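Mannitol dehydrogenase (Pseudomonas fluorescens, PDB 1LJ8) probably catalyses the NAD-dependent interconversion of mannitol and fructose, binding the dinucleotide as a long-chain dehydrogenase of the mannitol dehydrogenase family. Local coordinates at residues F145-P150 with A207-A212; A171-R176 with H215-A220; L304-L309 with A329-Y334; R392-G397 with G456-N461; A403-A408 with T482-H487. One frame throughout, in Å; residues are numbered along the deposited sequence.

Contact 1: residues F145-P150 with A207-A212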
# COMPACT_ATOMS: atom_id res chain seq x y z
N PHE A 145 2.87 12.72 15.93
CA PHE A 145 3.46 11.38 15.95
C PHE A 145 2.87 10.68 17.19
O PHE A 145 2.80 11.27 18.27
CB PHE A 145 4.99 11.48 16.06
CG PHE A 145 5.67 10.13 16.12
CD1 PHE A 145 5.64 9.28 15.02
CD2 PHE A 145 6.37 9.74 17.27
CE1 PHE A 145 6.30 8.04 15.04
CE2 PHE A 145 7.04 8.48 17.31
CZ PHE A 145 7.00 7.64 16.20
N MSE A 146 2.44 9.44 17.05
CA MSE A 146 1.80 8.71 18.14
C MSE A 146 2.81 8.00 19.04
O MSE A 146 2.89 6.78 19.08
CB MSE A 146 0.79 7.73 17.53
CG MSE A 146 -0.31 8.50 16.78
SE MSE A 146 -1.38 7.35 15.56
CE MSE A 146 -2.55 6.59 16.87
N ALA A 147 3.56 8.80 19.77
CA ALA A 147 4.63 8.31 20.67
C ALA A 147 4.15 7.34 21.72
O ALA A 147 4.94 6.51 22.20
CB ALA A 147 5.30 9.49 21.34
N HIS A 148 2.87 7.42 22.08
CA HIS A 148 2.29 6.54 23.11
C HIS A 148 2.06 5.10 22.71
O HIS A 148 1.82 4.24 23.58
CB HIS A 148 0.95 7.10 23.58
CG HIS A 148 -0.08 7.15 22.49
ND1 HIS A 148 -0.05 8.09 21.48
CD2 HIS A 148 -1.11 6.32 22.21
CE1 HIS A 148 -1.03 7.84 20.63
NE2 HIS A 148 -1.68 6.76 21.04
N LEU A 149 2.12 4.79 21.41
CA LEU A 149 1.90 3.42 20.99
C LEU A 149 2.91 2.55 21.72
O LEU A 149 4.08 2.93 21.89
CB LEU A 149 2.08 3.27 19.46
CG LEU A 149 0.99 3.99 18.67
CD1 LEU A 149 1.31 4.00 17.15
CD2 LEU A 149 -0.34 3.30 18.95
N PRO A 150 2.47 1.37 22.15
CA PRO A 150 3.32 0.42 22.89
C PRO A 150 4.63 0.01 22.22
O PRO A 150 5.68 -0.06 22.86
CB PRO A 150 2.37 -0.76 23.15
CG PRO A 150 1.31 -0.63 22.00
CD PRO A 150 1.10 0.86 21.97
N ALA A 207 13.11 10.30 16.43
CA ALA A 207 14.49 10.59 16.77
C ALA A 207 14.56 11.66 17.88
O ALA A 207 15.40 11.57 18.78
CB ALA A 207 15.26 11.05 15.55
N ALA A 208 13.65 12.63 17.81
CA ALA A 208 13.59 13.71 18.79
C ALA A 208 13.28 13.19 20.18
O ALA A 208 13.71 13.81 21.18
CB ALA A 208 12.55 14.76 18.38
N LEU A 209 12.53 12.09 20.27
CA LEU A 209 12.25 11.51 21.59
C LEU A 209 13.53 10.84 22.15
O LEU A 209 13.59 10.53 23.33
CB LEU A 209 11.10 10.49 21.50
CG LEU A 209 9.76 11.15 21.16
CD1 LEU A 209 8.77 10.08 20.75
CD2 LEU A 209 9.28 11.99 22.36
N HIS A 210 14.53 10.61 21.30
CA HIS A 210 15.84 10.07 21.74
C HIS A 210 16.71 11.24 22.18
O HIS A 210 16.99 11.41 23.37
CB HIS A 210 16.54 9.35 20.61
CG HIS A 210 16.13 7.92 20.49
ND1 HIS A 210 16.51 6.97 21.41
CD2 HIS A 210 15.36 7.28 19.58
CE1 HIS A 210 15.98 5.80 21.08
NE2 HIS A 210 15.28 5.96 19.97
N ASN A 211 17.21 12.01 21.21
CA ASN A 211 18.00 13.20 21.53
C ASN A 211 17.99 14.14 20.35
O ASN A 211 17.87 13.70 19.19
CB ASN A 211 19.44 12.85 21.95
CG ASN A 211 20.22 12.14 20.87
OD1 ASN A 211 20.80 12.76 20.00
ND2 ASN A 211 20.27 10.82 20.95
N ALA A 212 18.06 15.43 20.64
CA ALA A 212 18.07 16.43 19.60
C ALA A 212 19.22 16.18 18.63
O ALA A 212 19.08 16.38 17.43
CB ALA A 212 18.18 17.83 20.21
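Phe145 and Leu209 meet where a turn of the Rossmann domain comes up against the C-terminal part of helix 195-210. The ring of Phe145 offers its rim: CE2 lies 4.2 Å from Leu209 CD1, and that methyl sits near the ring plane. With CG anti to the backbone N (chi1 179°), the ring is carried away from its backbone toward helix 195-210; it meets Phe166 edge-to-face and touches Ile152, so a broad flat side chain suits a place where several elements converge. Met146, here selenomethionine, follows as the centre of an inverse gamma turn and begins a type I turn that runs to Leu149, closed by Leu149 N to Met146 O at 3.2 Å. The turn points Ala147 CB toward the helix, and this carbon reaches the same methyl, 3.6 Å from Leu209 CD1; alanine fits because its one carbon fills the short distance. Leu149 ends the turn in the N-cap position of helix 150-157. From that helix Leu156 touches Leu209 as well. One leucine methyl thus serves both Phe145 and Ala147. No hydrogen bond or salt bridge crosses, which implies that modest apolar packing at the surface, rather than directional bonding, joins the turn to the helix.

Contact 2: residues A171-R176 with H215-A220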
# COMPACT_ATOMS: atom_id res chain seq x y z
N ALA A 171 18.67 2.85 14.94
CA ALA A 171 19.85 2.12 15.40
C ALA A 171 20.86 1.95 14.26
O ALA A 171 22.08 2.00 14.49
CB ALA A 171 19.44 0.72 15.99
N ALA A 172 20.39 1.74 13.03
CA ALA A 172 21.31 1.58 11.92
C ALA A 172 22.05 2.89 11.62
O ALA A 172 23.25 2.87 11.33
CB ALA A 172 20.57 1.13 10.62
N LEU A 173 21.32 4.01 11.68
CA LEU A 173 21.97 5.29 11.36
C LEU A 173 23.02 5.62 12.41
O LEU A 173 24.08 6.12 12.08
CB LEU A 173 20.93 6.40 11.24
CG LEU A 173 20.06 6.25 9.95
CD1 LEU A 173 18.89 7.24 10.02
CD2 LEU A 173 20.88 6.56 8.69
N THR A 174 22.72 5.33 13.67
CA THR A 174 23.68 5.58 14.74
C THR A 174 24.97 4.78 14.51
O THR A 174 26.09 5.32 14.61
CB THR A 174 23.06 5.22 16.09
OG1 THR A 174 21.95 6.10 16.33
CG2 THR A 174 24.10 5.36 17.23
N GLN A 175 24.81 3.50 14.17
CA GLN A 175 25.96 2.62 13.89
C GLN A 175 26.75 3.11 12.67
O GLN A 175 28.00 3.11 12.69
CB GLN A 175 25.46 1.18 13.67
CG GLN A 175 26.57 0.12 13.56
CD GLN A 175 26.02 -1.29 13.71
OE1 GLN A 175 25.40 -1.61 14.72
NE2 GLN A 175 26.26 -2.14 12.71
N ARG A 176 26.05 3.52 11.59
CA ARG A 176 26.75 4.04 10.42
C ARG A 176 27.59 5.27 10.81
O ARG A 176 28.77 5.37 10.42
CB ARG A 176 25.78 4.43 9.27
CG ARG A 176 25.07 3.21 8.66
CD ARG A 176 23.95 3.64 7.68
NE ARG A 176 24.45 3.96 6.34
CZ ARG A 176 24.47 3.11 5.31
NH1 ARG A 176 24.02 1.87 5.44
NH2 ARG A 176 25.01 3.48 4.17
N HIS A 215 18.33 13.58 16.04
CA HIS A 215 17.28 14.24 15.26
C HIS A 215 17.90 15.24 14.28
O HIS A 215 17.59 15.26 13.06
CB HIS A 215 16.30 14.99 16.19
CG HIS A 215 15.45 16.02 15.50
ND1 HIS A 215 15.95 17.24 15.12
CD2 HIS A 215 14.17 15.98 15.06
CE1 HIS A 215 15.01 17.92 14.47
NE2 HIS A 215 13.92 17.17 14.42
N ASP A 216 18.81 16.06 14.79
CA ASP A 216 19.42 17.07 13.94
C ASP A 216 20.29 16.47 12.84
O ASP A 216 20.29 16.95 11.69
CB ASP A 216 20.26 18.04 14.79
CG ASP A 216 19.41 18.95 15.67
OD1 ASP A 216 18.16 18.82 15.71
OD2 ASP A 216 19.99 19.82 16.34
N TRP A 217 21.01 15.42 13.19
CA TRP A 217 21.87 14.79 12.22
C TRP A 217 21.01 14.15 11.11
O TRP A 217 21.37 14.22 9.92
CB TRP A 217 22.73 13.71 12.85
CG TRP A 217 23.71 13.12 11.88
CD1 TRP A 217 24.98 13.56 11.61
CD2 TRP A 217 23.52 11.95 11.10
NE1 TRP A 217 25.58 12.73 10.70
CE2 TRP A 217 24.71 11.73 10.37
CE3 TRP A 217 22.45 11.06 10.94
CZ2 TRP A 217 24.86 10.64 9.48
CZ3 TRP A 217 22.61 9.97 10.07
CH2 TRP A 217 23.80 9.78 9.35
N ILE A 218 19.90 13.53 11.50
CA ILE A 218 19.05 12.88 10.50
C ILE A 218 18.44 13.92 9.57
O ILE A 218 18.41 13.76 8.34
CB ILE A 218 17.95 12.03 11.19
CG1 ILE A 218 18.61 10.80 11.83
CG2 ILE A 218 16.82 11.60 10.15
CD1 ILE A 218 17.64 9.95 12.63
N LYS A 219 17.95 15.01 10.17
CA LYS A 219 17.34 16.08 9.40
C LYS A 219 18.31 16.60 8.35
O LYS A 219 17.91 16.89 7.20
CB LYS A 219 16.88 17.19 10.35
CG LYS A 219 16.05 18.26 9.71
CD LYS A 219 15.59 19.25 10.78
CE LYS A 219 14.73 20.35 10.16
NZ LYS A 219 13.92 21.01 11.22
N ALA A 220 19.59 16.66 8.69
CA ALA A 220 20.59 17.16 7.76
C ALA A 220 21.24 16.14 6.81
O ALA A 220 21.82 16.53 5.80
CB ALA A 220 21.70 17.90 8.55
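Leu173 carries one side of this contact, dividing its branches between Trp217 and Ile218. Its CD2 comes 4.1 Å from Trp217 CZ3, near the plane of the indole at its rim, and CB of Leu173 lies equally near the same ring carbon. The other branch, CD1, packs on Ile218 CD1 at 4.0 Å, the two side chains crossing at about a right angle. A forked leucine suits the spot because two neighbours of unlike shape must be met at once. Trp217 holds CG anti to the backbone N (chi1 -175°), which swings the indole across toward helix 165-178. That helix belongs to the right-handed beta-alpha-beta crossover of the Rossmann fold, between the adjacent parallel strands 126-129 and 185-188. Further residues back the trio. The Trp217 ring stacks on His221 and receives Arg177 in a cation-pi contact, Ile218 rests on Leu204 of helix 195-210, and Leu173 touches Phe184. One turn on from Leu173, Arg176 donates from NE to Pro182 O and from NH1 to Leu119 O, tying helix 165-178 to the following loop and to the end of helix 112-119. On the other helix, His215 ND1 gives a 2.8 Å hydrogen bond to Asp216 OD1.

Contact 3: residues L304-L309 with A329-Y334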
# COMPACT_ATOMS: atom_id res chain seq x y z
N LEU A 304 -11.97 2.20 -1.98
CA LEU A 304 -12.75 2.11 -0.72
C LEU A 304 -14.23 2.29 -0.95
O LEU A 304 -15.06 1.61 -0.32
CB LEU A 304 -12.30 3.11 0.35
CG LEU A 304 -10.98 2.92 1.06
CD1 LEU A 304 -11.05 3.66 2.42
CD2 LEU A 304 -10.73 1.42 1.38
N ALA A 305 -14.58 3.19 -1.85
CA ALA A 305 -16.01 3.40 -2.13
C ALA A 305 -16.67 2.15 -2.71
O ALA A 305 -17.85 1.88 -2.46
CB ALA A 305 -16.19 4.59 -3.11
N LEU A 306 -15.93 1.37 -3.48
CA LEU A 306 -16.49 0.14 -4.04
C LEU A 306 -16.46 -1.08 -3.11
O LEU A 306 -17.36 -1.96 -3.12
CB LEU A 306 -15.67 -0.30 -5.26
CG LEU A 306 -15.57 0.63 -6.45
CD1 LEU A 306 -14.51 0.12 -7.49
CD2 LEU A 306 -16.99 0.66 -7.06
N THR A 307 -15.41 -1.14 -2.33
CA THR A 307 -15.13 -2.38 -1.60
C THR A 307 -16.01 -2.83 -0.46
O THR A 307 -16.30 -4.04 -0.33
CB THR A 307 -13.64 -2.37 -1.20
OG1 THR A 307 -13.19 -3.74 -1.14
CG2 THR A 307 -13.41 -1.71 0.18
N TYR A 308 -16.49 -1.91 0.37
CA TYR A 308 -17.33 -2.34 1.48
C TYR A 308 -18.74 -2.60 0.96
O TYR A 308 -19.36 -3.59 1.34
CB TYR A 308 -17.31 -1.31 2.62
CG TYR A 308 -15.89 -1.16 3.16
CD1 TYR A 308 -15.20 0.03 3.01
CD2 TYR A 308 -15.20 -2.26 3.75
CE1 TYR A 308 -13.83 0.16 3.42
CE2 TYR A 308 -13.83 -2.15 4.15
CZ TYR A 308 -13.17 -0.94 3.98
OH TYR A 308 -11.84 -0.81 4.34
N LEU A 309 -19.26 -1.70 0.13
CA LEU A 309 -20.55 -1.94 -0.49
C LEU A 309 -20.51 -3.24 -1.29
O LEU A 309 -21.48 -4.01 -1.26
CB LEU A 309 -20.90 -0.81 -1.47
CG LEU A 309 -21.21 0.50 -0.75
CD1 LEU A 309 -21.24 1.63 -1.81
CD2 LEU A 309 -22.56 0.41 -0.02
N ALA A 329 -21.50 3.64 -11.92
CA ALA A 329 -22.09 5.00 -11.88
C ALA A 329 -21.75 5.71 -10.56
O ALA A 329 -21.45 6.92 -10.52
CB ALA A 329 -23.60 4.93 -12.08
N TYR A 330 -21.82 4.96 -9.47
CA TYR A 330 -21.46 5.52 -8.16
C TYR A 330 -19.98 5.97 -8.12
O TYR A 330 -19.68 7.08 -7.67
CB TYR A 330 -21.75 4.48 -7.07
CG TYR A 330 -21.28 4.85 -5.67
CD1 TYR A 330 -21.78 5.98 -5.01
CD2 TYR A 330 -20.36 4.05 -5.01
CE1 TYR A 330 -21.36 6.28 -3.70
CE2 TYR A 330 -19.93 4.33 -3.72
CZ TYR A 330 -20.44 5.44 -3.07
OH TYR A 330 -20.05 5.72 -1.76
N MSE A 331 -19.06 5.11 -8.58
CA MSE A 331 -17.63 5.49 -8.63
C MSE A 331 -17.40 6.74 -9.49
O MSE A 331 -16.66 7.66 -9.11
CB MSE A 331 -16.79 4.34 -9.23
CG MSE A 331 -15.33 4.73 -9.63
SE MSE A 331 -14.47 3.04 -10.25
CE MSE A 331 -12.78 3.82 -10.88
N ARG A 332 -18.06 6.79 -10.66
CA ARG A 332 -17.88 7.96 -11.51
C ARG A 332 -18.41 9.23 -10.84
O ARG A 332 -17.79 10.29 -10.93
CB ARG A 332 -18.59 7.77 -12.86
CG ARG A 332 -17.95 6.77 -13.78
CD ARG A 332 -18.57 6.91 -15.17
NE ARG A 332 -18.18 5.85 -16.10
CZ ARG A 332 -17.04 5.82 -16.80
NH1 ARG A 332 -16.15 6.80 -16.70
NH2 ARG A 332 -16.83 4.82 -17.65
N ALA A 333 -19.54 9.11 -10.15
CA ALA A 333 -20.09 10.29 -9.47
C ALA A 333 -19.15 10.73 -8.34
O ALA A 333 -18.89 11.91 -8.14
CB ALA A 333 -21.48 9.97 -8.89
N TYR A 334 -18.65 9.77 -7.56
CA TYR A 334 -17.72 10.09 -6.49
C TYR A 334 -16.47 10.77 -7.06
O TYR A 334 -16.03 11.84 -6.55
CB TYR A 334 -17.34 8.81 -5.71
CG TYR A 334 -16.33 9.04 -4.62
CD1 TYR A 334 -16.70 9.64 -3.42
CD2 TYR A 334 -14.99 8.65 -4.78
CE1 TYR A 334 -15.79 9.86 -2.41
CE2 TYR A 334 -14.06 8.85 -3.73
CZ TYR A 334 -14.48 9.46 -2.56
OH TYR A 334 -13.63 9.70 -1.50
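In the helical C-terminal domain, two helices, 289-313 and 325-339, pack in a roughly antiparallel fashion, and Ala305 and Tyr330 meet at their interface. The short segments run at 147° to each other with their axes 10.1 Å apart at closest. Tyr330 bridges that gap. Its CG stands anti to the backbone N (chi1 173°), which carries the ring across to the opposite helix, where CE2 does most of the touching. Ala305 CB lies 3.8 Å from Tyr330 CE2, and the carbonyl oxygen Ala305 O approaches the same carbon to 3.5 Å, at the ring edge and in its plane. One turn further on, Leu309 CD1 packs 3.6 Å from Tyr330 CE2, the leucine side chain crossing the tyrosine at about a right angle. A small alanine suits the place where the ring edge must come close to the helix backbone, while the longer leucine reaches the ring from the next turn. The polar end of the tyrosine is buried but satisfied, since OH is hydrogen-bonded to Arg402 O at the start of helix 401-413. A phenylalanine in place of Tyr330 would probably keep the packing of CE2 but leave the carbonyl oxygen of Arg402 without this hydrogen-bonding mate. Next along the interface comes a second pair, which also touches Phe362 and Met322: selenomethionine Met331, its chain fully extended beyond CG, brings SE to 4.0 Å from Leu306 CD1.

Contact 4: residues R392-G397 with G456-N461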
# COMPACT_ATOMS: atom_id res chain seq x y z
N ARG A 392 -13.02 18.17 2.98
CA ARG A 392 -13.15 19.26 2.02
C ARG A 392 -14.63 19.48 1.70
O ARG A 392 -15.10 20.61 1.55
CB ARG A 392 -12.33 18.93 0.75
CG ARG A 392 -12.54 19.87 -0.45
CD ARG A 392 -12.09 21.33 -0.10
NE ARG A 392 -12.00 22.11 -1.33
CZ ARG A 392 -10.92 22.12 -2.13
NH1 ARG A 392 -9.83 21.43 -1.81
NH2 ARG A 392 -10.96 22.80 -3.28
N LEU A 393 -15.39 18.40 1.56
CA LEU A 393 -16.81 18.57 1.27
C LEU A 393 -17.50 19.29 2.43
O LEU A 393 -18.34 20.18 2.22
CB LEU A 393 -17.50 17.22 1.03
CG LEU A 393 -16.92 16.37 -0.12
CD1 LEU A 393 -17.63 14.99 -0.23
CD2 LEU A 393 -17.09 17.15 -1.43
N ILE A 394 -17.12 18.94 3.66
CA ILE A 394 -17.71 19.57 4.84
C ILE A 394 -17.33 21.06 4.84
O ILE A 394 -18.20 21.91 4.97
CB ILE A 394 -17.22 18.89 6.13
CG1 ILE A 394 -17.88 17.50 6.26
CG2 ILE A 394 -17.59 19.78 7.39
CD1 ILE A 394 -17.22 16.64 7.37
N ALA A 395 -16.06 21.36 4.65
CA ALA A 395 -15.62 22.77 4.65
C ALA A 395 -16.27 23.60 3.57
O ALA A 395 -16.50 24.80 3.78
CB ALA A 395 -14.10 22.86 4.51
N ASP A 396 -16.53 23.00 2.41
CA ASP A 396 -17.12 23.73 1.31
C ASP A 396 -18.64 23.81 1.37
O ASP A 396 -19.23 24.53 0.57
CB ASP A 396 -16.77 23.10 -0.05
CG ASP A 396 -15.32 23.29 -0.46
OD1 ASP A 396 -14.61 24.16 0.10
OD2 ASP A 396 -14.91 22.55 -1.37
N GLY A 397 -19.25 23.04 2.26
CA GLY A 397 -20.70 23.01 2.35
C GLY A 397 -21.24 22.24 1.16
O GLY A 397 -22.36 22.52 0.74
N GLY A 456 -10.81 12.04 12.24
CA GLY A 456 -10.55 13.46 12.43
C GLY A 456 -11.60 14.18 13.23
O GLY A 456 -12.45 13.54 13.84
N THR A 457 -11.55 15.52 13.22
CA THR A 457 -12.47 16.30 14.05
C THR A 457 -13.60 17.03 13.34
O THR A 457 -14.49 17.56 14.00
CB THR A 457 -11.69 17.34 14.89
OG1 THR A 457 -10.93 18.18 14.02
CG2 THR A 457 -10.74 16.64 15.87
N ALA A 458 -13.57 17.08 12.02
CA ALA A 458 -14.64 17.75 11.25
C ALA A 458 -15.86 16.84 11.16
O ALA A 458 -16.98 17.26 11.46
CB ALA A 458 -14.17 18.10 9.85
N ILE A 459 -15.64 15.59 10.76
CA ILE A 459 -16.71 14.59 10.62
C ILE A 459 -17.66 14.47 11.84
O ILE A 459 -18.87 14.61 11.70
CB ILE A 459 -16.07 13.21 10.23
CG1 ILE A 459 -15.83 13.17 8.70
CG2 ILE A 459 -16.95 12.02 10.64
CD1 ILE A 459 -14.86 12.02 8.30
N PRO A 460 -17.13 14.21 13.04
CA PRO A 460 -18.02 14.08 14.21
C PRO A 460 -18.73 15.37 14.59
O PRO A 460 -19.74 15.34 15.24
CB PRO A 460 -17.08 13.60 15.32
CG PRO A 460 -15.75 14.17 14.90
CD PRO A 460 -15.75 13.86 13.41
N ASN A 461 -18.19 16.50 14.18
CA ASN A 461 -18.78 17.79 14.53
C ASN A 461 -19.63 18.38 13.41
O ASN A 461 -20.09 19.54 13.50
CB ASN A 461 -17.65 18.74 14.95
CG ASN A 461 -17.05 18.32 16.29
OD1 ASN A 461 -17.74 18.42 17.30
ND2 ASN A 461 -15.81 17.81 16.31
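Ile394, on helix 387-396, reaches across to Ala458 and Ile459 in the loop after helix 452-455. Its CB points toward that loop and splits into two branches. The short one, CG2, lies anti to the backbone N and stops 4.5 Å from Ala458 CB. The long one leaves through CG1, which is placed anti to the carbonyl carbon (chi1 -72°), and the nearly straight second torsion (chi2 168°) pushes CD1 out as the tip. That methyl makes the closest contacts, lying 3.9 Å from Ile459 CA and also meeting Ala458 at its C and CB. From the side chain of Ile459, CG1 comes to 4.0 Å from Ile394 CD1. The isoleucine tip thus rests against the loop backbone, and the alanine opposite is small enough to permit that approach. Each partner is shaped locally. In the loop, Asn461 ND2 donates to Thr457 O at 2.7 Å, an almost straight bond (176°) lying in the carbonyl plane and in the amide plane, which braces the turn containing Ala458 and Ile459. On the helix, Arg392 NE forms a salt bridge with Asp396 OD2 at 2.9 Å, and Arg398 shares that carboxylate oxygen. Gly397 then ends the helix in a Schellman motif, its positive phi being easy for glycine. Ile459 also lies on Val387 and Ile390, earlier in helix 387-396, so the loop leading into helix 463-488 packs against helix 387-396, with Phe465 of the later helix touching both isoleucines.

Contact 5: residues A403-A408 with T482-H487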
# COMPACT_ATOMS: atom_id res chain seq x y z
N ALA A 403 -19.97 10.30 -0.12
CA ALA A 403 -18.79 9.95 0.70
C ALA A 403 -19.21 9.34 2.02
O ALA A 403 -18.55 8.44 2.57
CB ALA A 403 -17.92 11.20 0.94
N ALA A 404 -20.34 9.83 2.55
CA ALA A 404 -20.86 9.28 3.81
C ALA A 404 -21.24 7.82 3.61
O ALA A 404 -21.11 7.03 4.54
CB ALA A 404 -22.14 10.11 4.31
N LEU A 405 -21.70 7.47 2.42
CA LEU A 405 -22.11 6.08 2.16
C LEU A 405 -20.90 5.15 2.29
O LEU A 405 -21.06 4.01 2.73
CB LEU A 405 -22.75 5.94 0.75
CG LEU A 405 -23.18 4.50 0.36
CD1 LEU A 405 -24.29 4.02 1.36
CD2 LEU A 405 -23.71 4.48 -1.09
N VAL A 406 -19.70 5.61 1.92
CA VAL A 406 -18.51 4.76 2.06
C VAL A 406 -18.30 4.39 3.55
O VAL A 406 -17.99 3.24 3.90
CB VAL A 406 -17.23 5.47 1.56
CG1 VAL A 406 -16.03 4.46 1.63
CG2 VAL A 406 -17.41 5.98 0.13
N VAL A 407 -18.44 5.40 4.42
CA VAL A 407 -18.25 5.21 5.86
C VAL A 407 -19.39 4.34 6.45
O VAL A 407 -19.15 3.50 7.33
CB VAL A 407 -18.17 6.59 6.61
CG1 VAL A 407 -17.88 6.39 8.14
CG2 VAL A 407 -17.05 7.43 6.00
N ALA A 408 -20.63 4.58 6.00
CA ALA A 408 -21.77 3.80 6.45
C ALA A 408 -21.57 2.32 6.01
O ALA A 408 -21.90 1.36 6.76
CB ALA A 408 -23.07 4.39 5.83
N THR A 482 -28.11 -2.46 -3.21
CA THR A 482 -28.63 -2.10 -4.52
C THR A 482 -29.68 -1.00 -4.49
O THR A 482 -29.59 -0.02 -5.22
CB THR A 482 -29.20 -3.35 -5.23
OG1 THR A 482 -28.10 -4.26 -5.46
CG2 THR A 482 -29.83 -2.96 -6.61
N THR A 483 -30.66 -1.15 -3.62
CA THR A 483 -31.71 -0.13 -3.54
C THR A 483 -31.12 1.19 -3.02
O THR A 483 -31.47 2.26 -3.49
CB THR A 483 -32.84 -0.65 -2.64
OG1 THR A 483 -33.55 -1.68 -3.35
CG2 THR A 483 -33.80 0.47 -2.26
N THR A 484 -30.20 1.12 -2.07
CA THR A 484 -29.59 2.35 -1.56
C THR A 484 -28.87 3.11 -2.69
O THR A 484 -28.96 4.33 -2.79
CB THR A 484 -28.63 2.01 -0.43
OG1 THR A 484 -29.38 1.43 0.65
CG2 THR A 484 -27.88 3.23 0.07
N LEU A 485 -28.10 2.39 -3.51
CA LEU A 485 -27.39 3.03 -4.61
C LEU A 485 -28.38 3.60 -5.61
O LEU A 485 -28.17 4.68 -6.11
CB LEU A 485 -26.44 2.05 -5.36
CG LEU A 485 -25.14 1.77 -4.58
CD1 LEU A 485 -24.31 0.71 -5.32
CD2 LEU A 485 -24.32 3.05 -4.40
N LYS A 486 -29.42 2.84 -5.94
CA LYS A 486 -30.40 3.40 -6.88
C LYS A 486 -30.96 4.71 -6.35
O LYS A 486 -31.02 5.69 -7.08
CB LYS A 486 -31.57 2.43 -7.10
CG LYS A 486 -31.19 1.21 -7.90
CD LYS A 486 -32.31 0.18 -7.88
CE LYS A 486 -32.12 -0.86 -8.95
NZ LYS A 486 -33.18 -1.95 -8.85
N HIS A 487 -31.35 4.75 -5.08
CA HIS A 487 -31.91 6.02 -4.58
C HIS A 487 -30.88 7.14 -4.64
O HIS A 487 -31.18 8.27 -5.06
CB HIS A 487 -32.41 5.84 -3.13
CG HIS A 487 -33.63 4.96 -3.03
ND1 HIS A 487 -34.10 4.47 -1.82
CD2 HIS A 487 -34.48 4.49 -3.97
CE1 HIS A 487 -35.19 3.74 -2.04
NE2 HIS A 487 -35.43 3.74 -3.33
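Thr484 OG1 is gripped from two quarters, by Gly480 O in the preceding turn of its helix and by Ser475 OG, while the methyl of the same residue faces Leu405. These two hydrogen bonds satisfy a buried hydroxyl and fix the rotation of the side chain. With OG1 beside the backbone N (chi1 -64°), CG2 is set anti to that N and comes 3.9 Å from Leu405 CD1. Threonine suits the place because it offers a polar face to its own chain and a carbon face to the neighbouring helix. Leu405 makes the crossing from the other side. Its CG stands anti to the backbone N (chi1 178°), which carries the fork of the side chain toward helix 463-488: CD1 goes to the threonine, and CD2 packs 3.7 Å from Leu485 CD2, a methyl-to-methyl meeting in which the two leucines cross at about a right angle. All three residues are buried, and no hydrogen bond passes between the segments, so the join rests on apolar packing. Leu405 also touches Leu476 and Tyr330 of helix 325-339. Along the same helix, Ala404 lies on Phe465 and Ala468, and Ala408 on Cys472, so helix 401-413 meets the long helix 463-488 at several points; on other sides it is covered by Phe382 of helix 378-385 and, through Ala403, by Ile390 and Leu393 of helix 387-396.

From the N terminus, the first two closures lie in the Rossmann domain. Contact 1 opens at 145-150, contact 2 opens before it closes, and the two cross; they meet where the successive helices 195-210 and 212-221 touch. Contact 3, in the C-terminal domain, closes a short excursion, 19 residues between its segments, pairing helix 289-313 with helix 325-339. Contacts 4 and 5 follow and cross: contact 4, in the same domain, sets helix 387-396 against the loop before helix 463-488, and contact 5 joins helix 401-413 to that last helix. Contact 5 touches contact 3 through Val406 and Tyr330, and contact 4 through Ala403 and Leu393. Contacts 2 and 3 lie on opposite sides of the chain's centre.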